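Local atomic coordinates of Pts system, fructose-specific iiabc component (Borrelia burgdorferi, PDB entry 5DLE), a protein that probably transfers phosphate to fructose during its uptake as part of a phosphotransferase system transporter, of which this chain is the cytoplasmic IIB domain. Residues 64-70 and 82-86; 47-51 and 76-82; 31-35 and 96-100. The contacts are given in a common frame with arbitrary orientation. Where two conformers were deposited one is given. Residue numbers count along the deposited sequence, not the author numbering.

Contact 1. Residues 64-70 and 82-86; sequences IKNASVV and RFEGK
Lys86 lays its folded side chain along Val70 and Ile64 and brings its ammonium group to the bend before Val70, a worked example of one lysine gathering backbone carbonyls where the chain turns. In this open alpha/beta sandwich of the PTS IIB family, the chain passes there from helix 61-66 into strand 69-74. On the other side Arg82 and Phe83 finish a 3-10 segment, and a type II beta turn from Phe83 to Lys86 follows, closed by Lys86 N to Phe83 O at 3.1 Å. Gly85, at phi 88° and psi -6°, holds a position where a CB would jam against the preceding carbonyl. The closest CA atoms, those of Ile64 and Phe83, are 7.1 Å apart.

The apolar layer is built on Phe83 (chi1 m). Val70 CG1 sits over one ring face, 3.9 Å from the centroid and 16° off the normal, a CH-pi contact, while Ile64 CD1 lies 3.6 Å from Phe83 CE1. Val88 and Leu59 also pack on this ring. Ile64 CG2 reaches Arg82 O at 3.6 Å; the Arg82 guanidinium itself pairs with Glu48.

Three successive m rotamers curl Lys86, its CB 3.8 Å from Val70 CG2, so that NZ donates to Ala67 O at 2.7 Å and to Ile64 O at 2.8 Å; Ile64 O also takes Ala67 N at 3.3 Å.

Contact 2. Residues 47-51 and 76-82; sequences VETQG and KDIDEKR
Charge pairing comes first: in a two-pronged salt bridge Arg82 NH1 donates to Glu48 OE1 at 2.8 Å and Arg82 NH2 to Glu48 OE2 at 2.9 Å. Glu48 is extended (chi1 t, chi2 t) and meets the guanidinium near its plane. Arg82 NE donates to Asp79 O at 3.1 Å.

Further hydrogen bonds extend this pair. Gln50 NE2 donates to Glu48 OE2 at 2.8 Å and to a water at 3.0 Å; Asp79 N gives its hydrogen to the same water at 3.2 Å. At the far end Lys76 NZ donates to Gly51 O at 3.2 Å.

In the open alpha/beta sandwich of the IIB domain, 47-50 belong to strand 44-50, parallel to its neighbour 13-19. Residues 76-82 are part of the irregular connection between strands 69-74 and 88-91, entering at Lys81 and Arg82 a 3-10 segment that runs on. The directions from CA of Glu48 to CA of Gly51 and from CA of Lys76 to CA of Arg82 are 151° apart; CA atoms of Gln50 and Ile78 lie 9.1 Å apart, so side chains span the gap. The backbone of Gln50 also bonds to Cys20, probably the phosphocysteine as in IIB relatives, which places the contact beside the probable phosphorylation site.

Packing is slight: Gln50 OE1 lies 3.2 Å from Lys76 CE and 3.7 Å from Ile78 CG2. Lys76 has chi1 p, then three t torsions.

Contact 3. Residues 31-35 and 96-100; sequences AKKIE and AINNT
Residues 31-35 are a continuous piece of helix 25-40, with Glu35 N bonded to Ala31 O at 2.9 Å, whereas 96-100 carry the chain out of one helix and into the next. Ala96 to Asn98 end helix 93-98; Asn99, at phi -133° and psi 38°, leaves helical angles and occupies the N-cap position of helix 100-107, which Thr100 begins. The backbones come close: CA of Lys33 is 6.5 Å from CA of Ile97, and CA of Ile34 is 6.3 Å from CA of Thr100.

Thr100 is the wedge between them. Its CB points toward the first helix, and CG2 rests 3.5 Å from Lys33 O, 3.9 Å from Ile34 CA and 4.1 Å from Ile34 CG1. With chi1 in the m well, Thr100 OG1 turns back to donate to Ala96 O at 2.7 Å, so the hydroxyl spans the helix break.

This is helix packing on one face of an open alpha/beta sandwich, the fold of PTS IIB domains of this family: Ile34 lies on the sheet through Ile45 and Thr18, and its CD1 also approaches Ala96 CB at 4.3 Å. Glu35 and Lys32 of the same helix form salt bridges with Lys32 and Glu35 of a second subunit, and Asn98 bonds to Pro21 O of a third.

On the outer side Lys33 bridges the helices. Its CD passes 3.9 Å from Ile97 CG2, and, with chi1 m, chi2 t and chi3 p, Lys33 NZ donates to Ile97 O at 2.9 Å, a carbonyl in the last turn of helix 93-98.

In the fold
The three contacts lie on both sides of one sheet. Contacts 1 and 2, with centres about 13 Å apart, share Arg82 and together tie the connection between strands 69-74 and 88-91 to helix 61-66 and to strand 44-50; their segments alternate along the chain. Contact 3 lies across the chain's centre from both, its centre about 19 Å from that of contact 1 and 16 Å from that of contact 2, and its segments bracket all the others in sequence. It meets contact 2 through Val47 and Thr49, which pack on Ala31. The example illustrates how one strand, 44-50, can serve a helix layer on one face and a connecting loop on the other.

Contact 1. Residues 64-70 and 82-86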
loop_
_atom_site.group_PDB
_atom_site.type_symbol
_atom_site.label_atom_id
_atom_site.label_comp_id
_atom_site.label_asym_id
_atom_site.label_seq_id
_atom_site.Cartn_x
_atom_site.Cartn_y
_atom_site.Cartn_z
ATOM N N ILE A 64 -20.089 -20.181 -1.410
ATOM C CA ILE A 64 -19.365 -21.010 -0.449
ATOM C C ILE A 64 -19.780 -22.481 -0.603
ATOM O O ILE A 64 -18.943 -23.392 -0.528
ATOM C CB ILE A 64 -19.589 -20.480 0.981
ATOM C CG1 ILE A 64 -19.004 -19.068 1.095
ATOM C CG2 ILE A 64 -18.943 -21.421 1.986
ATOM C CD1 ILE A 64 -19.482 -18.365 2.380
ATOM N N LYS A 65 -21.077 -22.729 -0.802
ATOM C CA LYS A 65 -21.557 -24.089 -1.028
ATOM C C LYS A 65 -20.827 -24.770 -2.189
ATOM O O LYS A 65 -20.414 -25.934 -2.084
ATOM C CB LYS A 65 -23.071 -24.059 -1.284
ATOM C CG LYS A 65 -23.602 -25.390 -1.750
ATOM C CD LYS A 65 -25.111 -25.300 -2.114
ATOM C CE LYS A 65 -25.545 -26.547 -2.869
ATOM N NZ LYS A 65 -25.130 -26.464 -4.318
ATOM N N ASN A 66 -20.648 -24.056 -3.304
ATOM C CA ASN A 66 -20.086 -24.666 -4.504
ATOM C C ASN A 66 -18.574 -24.771 -4.505
ATOM O O ASN A 66 -18.016 -25.449 -5.369
ATOM C CB ASN A 66 -20.563 -23.892 -5.731
ATOM C CG ASN A 66 -22.067 -24.014 -5.931
ATOM O OD1 ASN A 66 -22.668 -25.018 -5.558
ATOM N ND2 ASN A 66 -22.675 -22.981 -6.494
ATOM N N ALA A 67 -17.892 -24.114 -3.567
ATOM C CA ALA A 67 -16.436 -24.051 -3.596
ATOM C C ALA A 67 -15.807 -25.383 -3.217
ATOM O O ALA A 67 -16.290 -26.090 -2.331
ATOM C CB ALA A 67 -15.972 -22.979 -2.599
ATOM N N SER A 68 -14.665 -25.679 -3.850
ATOM C CA SER A 68 -13.875 -26.830 -3.444
ATOM C C SER A 68 -13.076 -26.526 -2.195
ATOM O O SER A 68 -12.828 -27.417 -1.371
ATOM C CB SER A 68 -12.914 -27.256 -4.541
ATOM O OG SER A 68 -13.631 -27.765 -5.642
ATOM N N VAL A 69 -12.623 -25.281 -2.081
ATOM C CA VAL A 69 -11.755 -24.851 -0.981
ATOM C C VAL A 69 -12.081 -23.405 -0.649
ATOM O O VAL A 69 -12.544 -22.650 -1.506
ATOM C CB VAL A 69 -10.257 -25.010 -1.370
ATOM C CG1 VAL A 69 -9.878 -26.491 -1.472
ATOM C CG2 VAL A 69 -10.007 -24.412 -2.735
ATOM N N VAL A 70 -11.803 -23.019 0.599
ATOM C CA VAL A 70 -11.866 -21.627 1.056
ATOM C C VAL A 70 -10.451 -21.197 1.452
ATOM O O VAL A 70 -9.811 -21.865 2.267
ATOM C CB VAL A 70 -12.795 -21.483 2.279
ATOM C CG1 VAL A 70 -12.801 -20.052 2.806
ATOM C CG2 VAL A 70 -14.256 -21.968 1.968
ATOM N N ARG A 82 -19.593 -19.433 8.695
ATOM C CA ARG A 82 -20.088 -19.666 7.342
ATOM C C ARG A 82 -19.267 -20.668 6.544
ATOM O O ARG A 82 -19.745 -21.129 5.508
ATOM C CB ARG A 82 -20.128 -18.342 6.583
ATOM C CG ARG A 82 -18.795 -17.580 6.571
ATOM C CD ARG A 82 -18.980 -16.298 5.784
ATOM N NE ARG A 82 -17.854 -15.418 6.006
ATOM C CZ ARG A 82 -17.426 -14.495 5.143
ATOM N NH1 ARG A 82 -18.040 -14.349 3.980
ATOM N NH2 ARG A 82 -16.388 -13.710 5.474
ATOM N N PHE A 83 -18.052 -21.001 6.969
ATOM C CA PHE A 83 -17.222 -21.948 6.235
ATOM C C PHE A 83 -17.202 -23.346 6.859
ATOM O O PHE A 83 -16.420 -24.201 6.419
ATOM C CB PHE A 83 -15.792 -21.408 6.128
ATOM C CG PHE A 83 -15.716 -20.014 5.564
ATOM C CD1 PHE A 83 -16.231 -19.730 4.298
ATOM C CD2 PHE A 83 -15.139 -19.011 6.301
ATOM C CE1 PHE A 83 -16.140 -18.453 3.757
ATOM C CE2 PHE A 83 -15.079 -17.708 5.790
ATOM C CZ PHE A 83 -15.579 -17.439 4.502
ATOM N N GLU A 84 -18.024 -23.597 7.869
ATOM C CA GLU A 84 -18.098 -24.944 8.435
ATOM C C GLU A 84 -18.355 -25.990 7.353
ATOM O O GLU A 84 -19.173 -25.788 6.446
ATOM C CB GLU A 84 -19.212 -25.024 9.476
ATOM C CG GLU A 84 -18.801 -24.380 10.778
ATOM C CD GLU A 84 -19.865 -24.545 11.848
ATOM O OE1 GLU A 84 -20.908 -25.189 11.566
ATOM O OE2 GLU A 84 -19.640 -24.034 12.965
ATOM N N GLY A 85 -17.625 -27.105 7.438
ATOM C CA GLY A 85 -17.820 -28.198 6.493
ATOM C C GLY A 85 -16.990 -28.060 5.235
ATOM O O GLY A 85 -17.000 -28.963 4.420
ATOM N N LYS A 86 -16.285 -26.938 5.060
ATOM C CA LYS A 86 -15.406 -26.701 3.917
ATOM C C LYS A 86 -13.954 -26.869 4.329
ATOM O O LYS A 86 -13.593 -26.624 5.481
ATOM C CB LYS A 86 -15.568 -25.279 3.357
ATOM C CG LYS A 86 -17.015 -24.765 3.225
ATOM C CD LYS A 86 -17.833 -25.561 2.166
ATOM C CE LYS A 86 -17.115 -25.581 0.803
ATOM N NZ LYS A 86 -18.096 -26.038 -0.305
#

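Contact 2. Residues 47-51 and 76-82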
loop_
_atom_site.group_PDB
_atom_site.type_symbol
_atom_site.label_atom_id
_atom_site.label_comp_id
_atom_site.label_asym_id
_atom_site.label_seq_id
_atom_site.Cartn_x
_atom_site.Cartn_y
_atom_site.Cartn_z
ATOM N N VAL A 47 -13.396 -13.582 -4.770
ATOM C CA VAL A 47 -12.735 -13.035 -3.585
ATOM C C VAL A 47 -13.580 -11.927 -2.961
ATOM O O VAL A 47 -13.962 -10.958 -3.643
ATOM C CB VAL A 47 -11.323 -12.498 -3.909
ATOM C CG1 VAL A 47 -10.605 -12.073 -2.608
ATOM C CG2 VAL A 47 -10.507 -13.546 -4.565
ATOM N N GLU A 48 -13.846 -12.060 -1.666
ATOM C CA GLU A 48 -14.383 -11.010 -0.818
ATOM C C GLU A 48 -13.224 -10.238 -0.203
ATOM O O GLU A 48 -12.254 -10.837 0.260
ATOM C CB GLU A 48 -15.231 -11.652 0.290
ATOM C CG GLU A 48 -15.521 -10.778 1.499
ATOM C CD GLU A 48 -16.354 -11.537 2.544
ATOM O OE1 GLU A 48 -17.174 -12.377 2.137
ATOM O OE2 GLU A 48 -16.169 -11.329 3.760
ATOM N N THR A 49 -13.334 -8.916 -0.168
ATOM C CA THR A 49 -12.273 -8.116 0.418
ATOM C C THR A 49 -12.779 -7.339 1.628
ATOM O O THR A 49 -13.924 -6.903 1.666
ATOM C CB THR A 49 -11.674 -7.109 -0.598
ATOM O OG1 THR A 49 -12.701 -6.286 -1.174
ATOM C CG2 THR A 49 -10.914 -7.825 -1.723
ATOM N N GLN A 50 -11.900 -7.181 2.618
ATOM C CA GLN A 50 -12.187 -6.368 3.811
ATOM C C GLN A 50 -10.987 -5.504 4.168
ATOM O O GLN A 50 -9.873 -6.012 4.308
ATOM C CB GLN A 50 -12.515 -7.263 5.016
ATOM C CG GLN A 50 -13.463 -8.436 4.716
ATOM C CD GLN A 50 -13.992 -9.058 5.998
ATOM O OE1 GLN A 50 -13.695 -8.568 7.116
ATOM N NE2 GLN A 50 -14.784 -10.108 5.865
ATOM N N GLY A 51 -11.286 -4.251 4.527
ATOM C CA GLY A 51 -10.334 -3.372 5.193
ATOM C C GLY A 51 -10.792 -2.876 6.556
ATOM O O GLY A 51 -11.576 -3.538 7.247
ATOM N N LYS A 76 -6.815 -10.114 10.553
ATOM C CA LYS A 76 -7.778 -9.774 11.585
ATOM C C LYS A 76 -8.764 -10.930 11.633
ATOM O O LYS A 76 -8.834 -11.737 10.700
ATOM C CB LYS A 76 -8.487 -8.443 11.299
ATOM C CG LYS A 76 -9.355 -8.463 10.037
ATOM C CD LYS A 76 -10.171 -7.177 9.917
ATOM C CE LYS A 76 -11.431 -7.400 9.076
ATOM N NZ LYS A 76 -12.243 -6.156 8.879
ATOM N N ASP A 77 -9.501 -11.028 12.735
ATOM C CA ASP A 77 -10.524 -12.064 12.836
ATOM C C ASP A 77 -11.700 -11.702 11.948
ATOM O O ASP A 77 -12.102 -10.541 11.875
ATOM C CB ASP A 77 -10.973 -12.226 14.287
ATOM C CG ASP A 77 -9.904 -12.861 15.164
ATOM O OD1 ASP A 77 -9.132 -13.708 14.664
ATOM O OD2 ASP A 77 -9.844 -12.531 16.364
ATOM N N ILE A 78 -12.231 -12.698 11.220
ATOM C CA ILE A 78 -13.416 -12.507 10.392
ATOM C C ILE A 78 -14.421 -13.575 10.812
ATOM O O ILE A 78 -14.103 -14.471 11.598
ATOM C CB ILE A 78 -13.115 -12.603 8.878
ATOM C CG1 ILE A 78 -12.648 -14.017 8.532
ATOM C CG2 ILE A 78 -12.030 -11.575 8.452
ATOM C CD1 ILE A 78 -12.690 -14.276 7.068
ATOM N N ASP A 79 -15.654 -13.476 10.291
ATOM C CA ASP A 79 -16.614 -14.532 10.621
ATOM C C ASP A 79 -16.275 -15.774 9.820
ATOM O O ASP A 79 -16.198 -15.723 8.583
ATOM C CB ASP A 79 -18.077 -14.167 10.380
ATOM C CG ASP A 79 -19.023 -15.396 10.643
ATOM O OD1 ASP A 79 -19.651 -15.921 9.674
ATOM O OD2 ASP A 79 -19.085 -15.875 11.820
ATOM N N GLU A 80 -16.067 -16.878 10.540
ATOM C CA GLU A 80 -15.705 -18.151 9.934
ATOM C C GLU A 80 -16.792 -19.216 10.047
ATOM O O GLU A 80 -16.667 -20.260 9.397
ATOM C CB GLU A 80 -14.395 -18.679 10.554
ATOM C CG GLU A 80 -13.181 -17.833 10.172
ATOM C CD GLU A 80 -11.849 -18.268 10.795
ATOM O OE1 GLU A 80 -11.683 -19.448 11.149
ATOM O OE2 GLU A 80 -10.959 -17.393 10.929
ATOM N N LYS A 81 -17.867 -19.002 10.830
ATOM C CA LYS A 81 -18.894 -20.045 10.952
ATOM C C LYS A 81 -19.480 -20.416 9.594
ATOM O O LYS A 81 -19.793 -21.593 9.342
ATOM C CB LYS A 81 -19.996 -19.594 11.918
ATOM C CG LYS A 81 -20.957 -20.727 12.278
ATOM C CD LYS A 81 -21.870 -20.372 13.455
ATOM C CE LYS A 81 -22.693 -21.585 13.913
ATOM N NZ LYS A 81 -21.840 -22.713 14.408
ATOM N N ARG A 82 -19.593 -19.433 8.695
ATOM C CA ARG A 82 -20.088 -19.666 7.342
ATOM C C ARG A 82 -19.267 -20.668 6.544
ATOM O O ARG A 82 -19.745 -21.129 5.508
ATOM C CB ARG A 82 -20.128 -18.342 6.583
ATOM C CG ARG A 82 -18.795 -17.580 6.571
ATOM C CD ARG A 82 -18.980 -16.298 5.784
ATOM N NE ARG A 82 -17.854 -15.418 6.006
ATOM C CZ ARG A 82 -17.426 -14.495 5.143
ATOM N NH1 ARG A 82 -18.040 -14.349 3.980
ATOM N NH2 ARG A 82 -16.388 -13.710 5.474
HETATM O O HOH W 1 -16.358 -11.192 8.159
#

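Contact 3. Residues 31-35 and 96-100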
loop_
_atom_site.group_PDB
_atom_site.type_symbol
_atom_site.label_atom_id
_atom_site.label_comp_id
_atom_site.label_asym_id
_atom_site.label_seq_id
_atom_site.Cartn_x
_atom_site.Cartn_y
_atom_site.Cartn_z
ATOM N N ALA A 31 -5.687 -10.180 -2.861
ATOM C CA ALA A 31 -6.822 -10.639 -3.680
ATOM C C ALA A 31 -6.420 -10.832 -5.117
ATOM O O ALA A 31 -6.749 -11.866 -5.730
ATOM C CB ALA A 31 -7.979 -9.648 -3.587
ATOM N N LYS A 32 -5.691 -9.853 -5.666
ATOM C CA LYS A 32 -5.359 -9.910 -7.078
ATOM C C LYS A 32 -4.331 -10.995 -7.333
ATOM O O LYS A 32 -4.404 -11.693 -8.355
ATOM C CB LYS A 32 -4.897 -8.544 -7.559
ATOM C CG LYS A 32 -4.702 -8.419 -9.037
ATOM C CD LYS A 32 -5.984 -8.741 -9.870
ATOM C CE LYS A 32 -5.585 -8.619 -11.304
ATOM N NZ LYS A 32 -6.620 -9.165 -12.219
ATOM N N LYS A 33 -3.381 -11.205 -6.423
ATOM C CA LYS A 33 -2.431 -12.295 -6.647
ATOM C C LYS A 33 -3.123 -13.642 -6.548
ATOM O O LYS A 33 -2.809 -14.558 -7.328
ATOM C CB LYS A 33 -1.259 -12.223 -5.678
ATOM C CG LYS A 33 -0.428 -10.998 -5.956
ATOM C CD LYS A 33 0.877 -11.038 -5.248
ATOM C CE LYS A 33 1.929 -11.820 -6.043
ATOM N NZ LYS A 33 3.254 -11.497 -5.392
ATOM N N ILE A 34 -4.064 -13.789 -5.606
ATOM C CA ILE A 34 -4.803 -15.063 -5.520
ATOM C C ILE A 34 -5.623 -15.277 -6.789
ATOM O O ILE A 34 -5.656 -16.394 -7.328
ATOM C CB ILE A 34 -5.690 -15.067 -4.261
ATOM C CG1 ILE A 34 -4.804 -15.239 -3.021
ATOM C CG2 ILE A 34 -6.743 -16.213 -4.333
ATOM C CD1 ILE A 34 -5.561 -14.994 -1.733
ATOM N N GLU A 35 -6.306 -14.230 -7.266
ATOM C CA GLU A 35 -7.082 -14.344 -8.519
ATOM C C GLU A 35 -6.187 -14.738 -9.688
ATOM O O GLU A 35 -6.543 -15.633 -10.455
ATOM C CB GLU A 35 -7.798 -13.026 -8.811
ATOM C CG GLU A 35 -8.944 -12.745 -7.850
ATOM C CD GLU A 35 -9.443 -11.300 -7.866
ATOM O OE1 GLU A 35 -8.914 -10.458 -8.649
ATOM O OE2 GLU A 35 -10.356 -11.008 -7.061
ATOM N N ALA A 96 0.096 -14.994 1.831
ATOM C CA ALA A 96 -0.691 -15.124 0.601
ATOM C C ALA A 96 -0.049 -14.338 -0.540
ATOM O O ALA A 96 -0.103 -14.744 -1.716
ATOM C CB ALA A 96 -2.121 -14.658 0.841
ATOM N N ILE A 97 0.549 -13.195 -0.222
ATOM C CA ILE A 97 1.170 -12.374 -1.260
ATOM C C ILE A 97 2.487 -12.956 -1.720
ATOM O O ILE A 97 2.793 -12.932 -2.922
ATOM C CB ILE A 97 1.338 -10.937 -0.740
ATOM C CG1 ILE A 97 -0.048 -10.305 -0.625
ATOM C CG2 ILE A 97 2.262 -10.122 -1.682
ATOM C CD1 ILE A 97 -0.048 -8.977 0.204
ATOM N N ASN A 98 3.293 -13.481 -0.793
ATOM C CA ASN A 98 4.635 -13.911 -1.152
ATOM C C ASN A 98 4.742 -15.389 -1.482
ATOM O O ASN A 98 5.780 -15.807 -2.019
ATOM C CB ASN A 98 5.611 -13.566 -0.021
ATOM C CG ASN A 98 5.917 -12.095 0.006
ATOM O OD1 ASN A 98 5.673 -11.384 -0.973
ATOM N ND2 ASN A 98 6.458 -11.617 1.126
ATOM N N ASN A 99 3.702 -16.177 -1.222
ATOM C CA ASN A 99 3.766 -17.623 -1.426
ATOM C C ASN A 99 2.541 -18.110 -2.174
ATOM O O ASN A 99 2.034 -19.181 -1.879
ATOM C CB ASN A 99 3.873 -18.354 -0.084
ATOM C CG ASN A 99 4.448 -19.770 -0.207
ATOM O OD1 ASN A 99 5.161 -20.093 -1.159
ATOM N ND2 ASN A 99 4.184 -20.597 0.793
ATOM N N THR A 100 2.051 -17.329 -3.150
ATOM C CA THR A 100 0.703 -17.538 -3.663
ATOM C C THR A 100 0.543 -18.888 -4.372
ATOM O O THR A 100 -0.467 -19.569 -4.176
ATOM C CB THR A 100 0.309 -16.426 -4.642
ATOM O OG1 THR A 100 0.790 -15.139 -4.209
ATOM C CG2 THR A 100 -1.217 -16.387 -4.750
#